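PDB 2QCV: 5-dehydro-2-deoxygluconokinase from Bacillus halodurans C-125, which probably catalyses the ATP-dependent phosphorylation of 5-dehydro-2-deoxy-D-gluconate to its 6-phospho form, a step in the breakdown of myo-inositol. Local coordinates for residues 134-139 with 163-168; 157-162 with 197-202. All coordinates share one frame; numbering follows the deposited sequence. Where two conformers were deposited one is given.

Contact 1 of 2, residues 134-139 with 163-168; sequences AYIRRS and RLAKRN
Ile136 lays its CG2 methyl over the backbone of Ala165, 3.7 Å from Ala165 CA and 4.0 Å from the Ala165 CB methyl. With CG2 anti to the backbone N and CG1 anti to the carbonyl carbon (chi1 -68°), the two branches spread over neighbouring residues of the helix: CD1, at the end of the second branch, comes to 4.2 Å from Leu164 CB, and the two side chains run nearly at right angles. This is the buried, apolar half of the contact. Toward the surface Arg137 takes over, with its CB packed 3.6 Å from Asn168 OD1. Its chain runs on extended from CG to NE, away from helix 154-167, and the guanidinium folds one face over Ala134 CA; it reaches Asn168 by water: NH1 donates to a water that in turn donates to Asn168 OD1. A second water donates to both Arg137 O and Asn168 O, 2.8 Å from each, so the polar half is joined by two water bridges. The Asn168 amide is anchored on its nitrogen side, where ND2 gives a nearly straight bond (168°) to Leu164 O at 2.8 Å, with the acceptor almost in the amide plane; ND2 also bonds to Glu133 OE2, and Glu133 forms a salt bridge with Arg167. Were Asn168 an alanine, Glu133 OE2 would probably lose this donor, and the water on Arg137 NH1 its acceptor on this side. Ile136 to Ser139 forms a type I turn that carries helix 133-136 into strand 139-145. The turn thus packs on the C-terminal end of helix 154-167, the helix of the beta-alpha-beta crossover between strands 139-145 and 171-175 in the alpha/beta core of a PfkB-family, ribokinase-like kinase.

Contact 2 of 2, residues 157-162 with 197-202; sequences AVLKAI and AEQSDI
The backbones stay well apart, the nearest CA atoms being those of Ile162 and Gln199 at 7.8 Å, so one long side chain from the end of helix 186-199 spans most of the distance to helix 154-167. Gln199 was modelled in two conformers, and the details of its amide hold for the one described. Its CG is anti to the carbonyl carbon (chi1 -60°) and the chain is extended beyond, which carries the amide up to the flank of the other helix. There Ile162 meets it with the CG2 methyl, 3.4 Å from Gln199 OE1 and 3.8 Å from Gln199 CD. The methyl sits over the face of the amide, and the two side chains cross at about a right angle. The aliphatic base of the glutamine joins in more loosely, its CB 4.1 Å from the same Ile162 CG2. On the nitrogen side Leu159, one turn earlier, brings CD2 to 3.8 Å from Gln199 NE2. The amide therefore lies against two aliphatic side chains on successive turns. Its polar link to the opposing helix is indirect: a water 2.6 Å from Leu159 O donates to that carbonyl and also, over a longer 3.2 Å, to Gln199 OE1. Val196, one turn before Gln199, touches both Leu159 and Ile162 and extends the apolar packing along helix 186-199. Beneath the helices, Ile162 rests on Val144 of strand 139-145, while Ser200, just past the glutamine, touches Val172 and Phe174 of strand 171-175. On the outer side Leu159 packs against Val191 of the second subunit, so this pair of helices, successive connections on one side of the central sheet, stands between strands 139-145 and 171-175 and a subunit interface.

From the N terminus the four segments come in the order 134-139, 157-162, 163-168 and 197-202. Contact 1 closes a loop of 23 residues that runs through strand 139-145 and into helix 154-167; contact 2 closes one of 34 residues through the end of that helix, strand 171-175 and helix 186-199. The loops cross, because segment 157-162 falls between the two segments of contact 1 while its partner 197-202 comes after both. Helix 154-167 serves both contacts, and they touch directly: Ile136 CD1 packs 3.8 Å from Ala161 CA, and Lys166 NZ, 2.7 Å from Gln199 O, probably bonds to it. Together they join three successive helices, 133-136, 154-167 and 186-199, beside the central sheet.

Contact 1 of 2, residues 134-139 with 163-168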
loop_
_atom_site.group_PDB
_atom_site.type_symbol
_atom_site.label_atom_id
_atom_site.label_comp_id
_atom_site.label_asym_id
_atom_site.label_seq_id
_atom_site.Cartn_x
_atom_site.Cartn_y
_atom_site.Cartn_z
ATOM N N ALA A 134 6.123 8.940 -32.132
ATOM C CA ALA A 134 6.425 10.063 -33.023
ATOM C C ALA A 134 7.575 10.914 -32.503
ATOM O O ALA A 134 8.302 11.519 -33.285
ATOM C CB ALA A 134 5.157 10.950 -33.254
ATOM N N TYR A 135 7.785 10.901 -31.188
ATOM C CA TYR A 135 8.864 11.661 -30.580
ATOM C C TYR A 135 10.143 10.865 -30.674
ATOM O O TYR A 135 11.149 11.341 -31.163
ATOM C CB TYR A 135 8.546 11.918 -29.131
ATOM C CG TYR A 135 9.460 12.877 -28.423
ATOM C CD1 TYR A 135 9.724 14.130 -28.917
ATOM C CD2 TYR A 135 10.043 12.527 -27.209
ATOM C CE1 TYR A 135 10.526 15.026 -28.195
ATOM C CE2 TYR A 135 10.851 13.399 -26.531
ATOM C CZ TYR A 135 11.066 14.647 -27.004
ATOM O OH TYR A 135 11.851 15.498 -26.251
ATOM N N ILE A 136 10.097 9.632 -30.211
ATOM C CA ILE A 136 11.279 8.750 -30.247
ATOM C C ILE A 136 11.903 8.632 -31.640
ATOM O O ILE A 136 13.120 8.736 -31.809
ATOM C CB ILE A 136 10.910 7.343 -29.680
ATOM C CG1 ILE A 136 10.612 7.443 -28.181
ATOM C CG2 ILE A 136 12.000 6.292 -29.985
ATOM C CD1 ILE A 136 10.056 6.116 -27.539
ATOM N N ARG A 137 11.078 8.475 -32.669
ATOM C CA ARG A 137 11.617 8.314 -34.005
ATOM C C ARG A 137 12.353 9.519 -34.606
ATOM O O ARG A 137 12.977 9.367 -35.639
ATOM C CB ARG A 137 10.555 7.836 -34.967
ATOM C CG ARG A 137 9.545 8.847 -35.293
ATOM C CD ARG A 137 8.425 8.177 -36.081
ATOM N NE ARG A 137 7.424 9.160 -36.444
ATOM C CZ ARG A 137 6.128 8.887 -36.634
ATOM N NH1 ARG A 137 5.645 7.653 -36.490
ATOM N NH2 ARG A 137 5.299 9.873 -36.943
ATOM N N ARG A 138 12.289 10.676 -33.951
ATOM C CA ARG A 138 13.022 11.877 -34.381
ATOM C C ARG A 138 14.434 11.932 -33.862
ATOM O O ARG A 138 15.136 12.921 -34.062
ATOM C CB ARG A 138 12.298 13.100 -33.841
ATOM C CG ARG A 138 10.870 13.083 -34.261
ATOM C CD ARG A 138 10.301 14.430 -34.419
ATOM N NE ARG A 138 9.744 14.973 -33.226
ATOM C CZ ARG A 138 9.992 16.190 -32.742
ATOM N NH1 ARG A 138 10.852 17.042 -33.299
ATOM N NH2 ARG A 138 9.369 16.544 -31.653
ATOM N N SER A 139 14.847 10.884 -33.174
ATOM C CA SER A 139 16.176 10.833 -32.541
ATOM C C SER A 139 17.124 9.777 -33.136
ATOM O O SER A 139 16.709 8.720 -33.597
ATOM C CB SER A 139 16.040 10.591 -31.044
ATOM O OG SER A 139 17.294 10.786 -30.388
ATOM N N ARG A 163 11.152 -0.887 -27.596
ATOM C CA ARG A 163 10.493 -1.472 -28.769
ATOM C C ARG A 163 10.261 -0.466 -29.907
ATOM O O ARG A 163 10.548 -0.734 -31.065
ATOM C CB ARG A 163 9.196 -2.132 -28.385
ATOM C CG ARG A 163 8.501 -2.832 -29.577
ATOM C CD ARG A 163 7.237 -3.494 -29.106
ATOM N NE ARG A 163 7.471 -4.596 -28.171
ATOM C CZ ARG A 163 7.872 -5.815 -28.519
ATOM N NH1 ARG A 163 8.155 -6.103 -29.781
ATOM N NH2 ARG A 163 8.062 -6.725 -27.591
ATOM N N LEU A 164 9.745 0.695 -29.552
ATOM C CA LEU A 164 9.473 1.758 -30.490
ATOM C C LEU A 164 10.759 2.281 -31.101
ATOM O O LEU A 164 10.832 2.487 -32.324
ATOM C CB LEU A 164 8.689 2.888 -29.764
ATOM C CG LEU A 164 7.182 2.759 -29.694
ATOM C CD1 LEU A 164 6.724 1.359 -29.317
ATOM C CD2 LEU A 164 6.669 3.806 -28.705
ATOM N N ALA A 165 11.812 2.439 -30.282
ATOM C CA ALA A 165 13.127 2.843 -30.808
ATOM C C ALA A 165 13.608 1.852 -31.849
ATOM O O ALA A 165 13.953 2.199 -32.990
ATOM C CB ALA A 165 14.170 2.988 -29.652
ATOM N N LYS A 166 13.608 0.588 -31.485
ATOM C CA LYS A 166 14.171 -0.425 -32.366
ATOM C C LYS A 166 13.482 -0.487 -33.726
ATOM O O LYS A 166 14.146 -0.631 -34.768
ATOM C CB LYS A 166 14.153 -1.779 -31.679
ATOM C CG LYS A 166 15.255 -1.901 -30.625
ATOM C CD LYS A 166 14.980 -3.021 -29.700
ATOM C CE LYS A 166 15.261 -4.388 -30.290
ATOM N NZ LYS A 166 16.703 -4.654 -30.315
ATOM N N ARG A 167 12.168 -0.381 -33.730
ATOM C CA ARG A 167 11.404 -0.458 -34.959
ATOM C C ARG A 167 11.439 0.813 -35.800
ATOM O O ARG A 167 11.030 0.778 -36.929
ATOM C CB ARG A 167 10.002 -0.915 -34.719
ATOM C CG ARG A 167 9.060 0.079 -34.120
ATOM C CD ARG A 167 7.804 -0.679 -33.725
ATOM N NE ARG A 167 6.741 0.211 -33.272
ATOM C CZ ARG A 167 5.763 -0.170 -32.455
ATOM N NH1 ARG A 167 5.714 -1.416 -31.977
ATOM N NH2 ARG A 167 4.862 0.700 -32.081
ATOM N N ASN A 168 12.017 1.883 -35.268
ATOM C CA ASN A 168 12.234 3.126 -35.994
ATOM C C ASN A 168 13.714 3.431 -36.251
ATOM O O ASN A 168 14.082 4.563 -36.569
ATOM C CB ASN A 168 11.550 4.246 -35.211
ATOM C CG ASN A 168 10.056 4.203 -35.381
ATOM O OD1 ASN A 168 9.548 4.637 -36.398
ATOM N ND2 ASN A 168 9.346 3.663 -34.386
HETATM O O HOH W 1 13.166 7.125 -37.291
HETATM O O HOH W 2 6.967 5.192 -36.762
#

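Contact 2 of 2, residues 157-162 with 197-202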
loop_
_atom_site.group_PDB
_atom_site.type_symbol
_atom_site.label_atom_id
_atom_site.label_comp_id
_atom_site.label_asym_id
_atom_site.label_seq_id
_atom_site.Cartn_x
_atom_site.Cartn_y
_atom_site.Cartn_z
ATOM N N ALA A 157 6.923 1.478 -19.318
ATOM C CA ALA A 157 7.150 2.616 -20.177
ATOM C C ALA A 157 8.509 2.481 -20.871
ATOM O O ALA A 157 8.622 2.727 -22.069
ATOM C CB ALA A 157 7.091 3.968 -19.365
ATOM N N VAL A 158 9.539 2.084 -20.123
ATOM C CA VAL A 158 10.870 1.899 -20.708
ATOM C C VAL A 158 10.870 0.761 -21.709
ATOM O O VAL A 158 11.432 0.874 -22.801
ATOM C CB VAL A 158 11.930 1.648 -19.622
ATOM C CG1 VAL A 158 13.250 1.237 -20.228
ATOM C CG2 VAL A 158 12.097 2.957 -18.726
ATOM N N LEU A 159 10.251 -0.360 -21.349
ATOM C CA LEU A 159 10.212 -1.487 -22.285
ATOM C C LEU A 159 9.496 -1.078 -23.595
ATOM O O LEU A 159 9.901 -1.504 -24.714
ATOM C CB LEU A 159 9.609 -2.722 -21.600
ATOM C CG LEU A 159 10.405 -3.354 -20.439
ATOM C CD1 LEU A 159 9.577 -4.492 -19.779
ATOM C CD2 LEU A 159 11.731 -3.859 -20.967
ATOM N N LYS A 160 8.418 -0.296 -23.480
ATOM C CA LYS A 160 7.713 0.202 -24.654
ATOM C C LYS A 160 8.612 1.108 -25.491
ATOM O O LYS A 160 8.732 0.943 -26.709
ATOM C CB LYS A 160 6.432 0.952 -24.273
ATOM C CG LYS A 160 5.808 1.657 -25.470
ATOM C CD LYS A 160 4.445 2.223 -25.088
ATOM C CE LYS A 160 3.847 3.042 -26.268
ATOM N NZ LYS A 160 2.438 3.519 -25.920
ATOM N N ALA A 161 9.275 2.051 -24.835
ATOM C CA ALA A 161 10.237 2.961 -25.517
ATOM C C ALA A 161 11.300 2.228 -26.332
ATOM O O ALA A 161 11.554 2.590 -27.480
ATOM C CB ALA A 161 10.887 3.915 -24.491
ATOM N N ILE A 162 11.864 1.161 -25.768
ATOM C CA ILE A 162 12.898 0.366 -26.426
ATOM C C ILE A 162 12.332 -0.277 -27.697
ATOM O O ILE A 162 12.928 -0.185 -28.761
ATOM C CB ILE A 162 13.489 -0.719 -25.469
ATOM C CG1 ILE A 162 14.306 -0.055 -24.347
ATOM C CG2 ILE A 162 14.358 -1.720 -26.269
ATOM C CD1 ILE A 162 14.547 -0.960 -23.148
ATOM N N ALA A 197 19.523 -5.284 -21.579
ATOM C CA ALA A 197 20.823 -5.266 -22.269
ATOM C C ALA A 197 20.759 -6.134 -23.522
ATOM O O ALA A 197 21.337 -5.789 -24.562
ATOM C CB ALA A 197 21.970 -5.747 -21.331
ATOM N N GLU A 198 20.012 -7.245 -23.460
ATOM C CA GLU A 198 19.950 -8.159 -24.592
ATOM C C GLU A 198 19.258 -7.544 -25.815
ATOM O O GLU A 198 19.519 -7.970 -26.931
ATOM C CB GLU A 198 19.243 -9.449 -24.169
ATOM C CG GLU A 198 20.160 -10.353 -23.305
ATOM C CD GLU A 198 19.406 -11.484 -22.622
ATOM O OE1 GLU A 198 18.210 -11.666 -22.936
ATOM O OE2 GLU A 198 20.021 -12.180 -21.781
ATOM N N GLN A 199 18.430 -6.547 -25.567
ATOM C CA GLN A 199 17.654 -5.820 -26.575
ATOM C C GLN A 199 18.375 -4.588 -27.083
ATOM O O GLN A 199 17.944 -3.968 -28.062
ATOM C CB GLN A 199 16.401 -5.214 -25.937
ATOM C CG GLN A 199 15.443 -6.095 -25.315
ATOM C CD GLN A 199 14.126 -5.386 -25.166
ATOM O OE1 GLN A 199 13.497 -5.031 -26.158
ATOM N NE2 GLN A 199 13.724 -5.131 -23.942
ATOM N N SER A 200 19.439 -4.180 -26.393
ATOM C CA SER A 200 20.074 -2.868 -26.645
ATOM C C SER A 200 21.189 -2.950 -27.675
ATOM O O SER A 200 21.754 -4.009 -27.896
ATOM C CB SER A 200 20.648 -2.318 -25.331
ATOM O OG SER A 200 19.607 -2.096 -24.409
ATOM N N ASP A 201 21.531 -1.802 -28.261
ATOM C CA ASP A 201 22.593 -1.690 -29.254
ATOM C C ASP A 201 23.946 -1.349 -28.622
ATOM O O ASP A 201 25.001 -1.848 -29.033
ATOM C CB ASP A 201 22.168 -0.619 -30.260
ATOM C CG ASP A 201 20.919 -0.993 -30.960
ATOM O OD1 ASP A 201 20.906 -2.075 -31.564
ATOM O OD2 ASP A 201 19.926 -0.253 -30.898
ATOM N N ILE A 202 23.889 -0.508 -27.602
ATOM C CA ILE A 202 25.074 -0.087 -26.847
ATOM C C ILE A 202 24.750 -0.209 -25.378
ATOM O O ILE A 202 23.699 0.272 -24.931
ATOM C CB ILE A 202 25.483 1.399 -27.157
ATOM C CG1 ILE A 202 25.671 1.606 -28.669
ATOM C CG2 ILE A 202 26.725 1.790 -26.337
ATOM C CD1 ILE A 202 25.945 3.081 -29.105
HETATM O O HOH W 3 10.579 -3.995 -25.179
#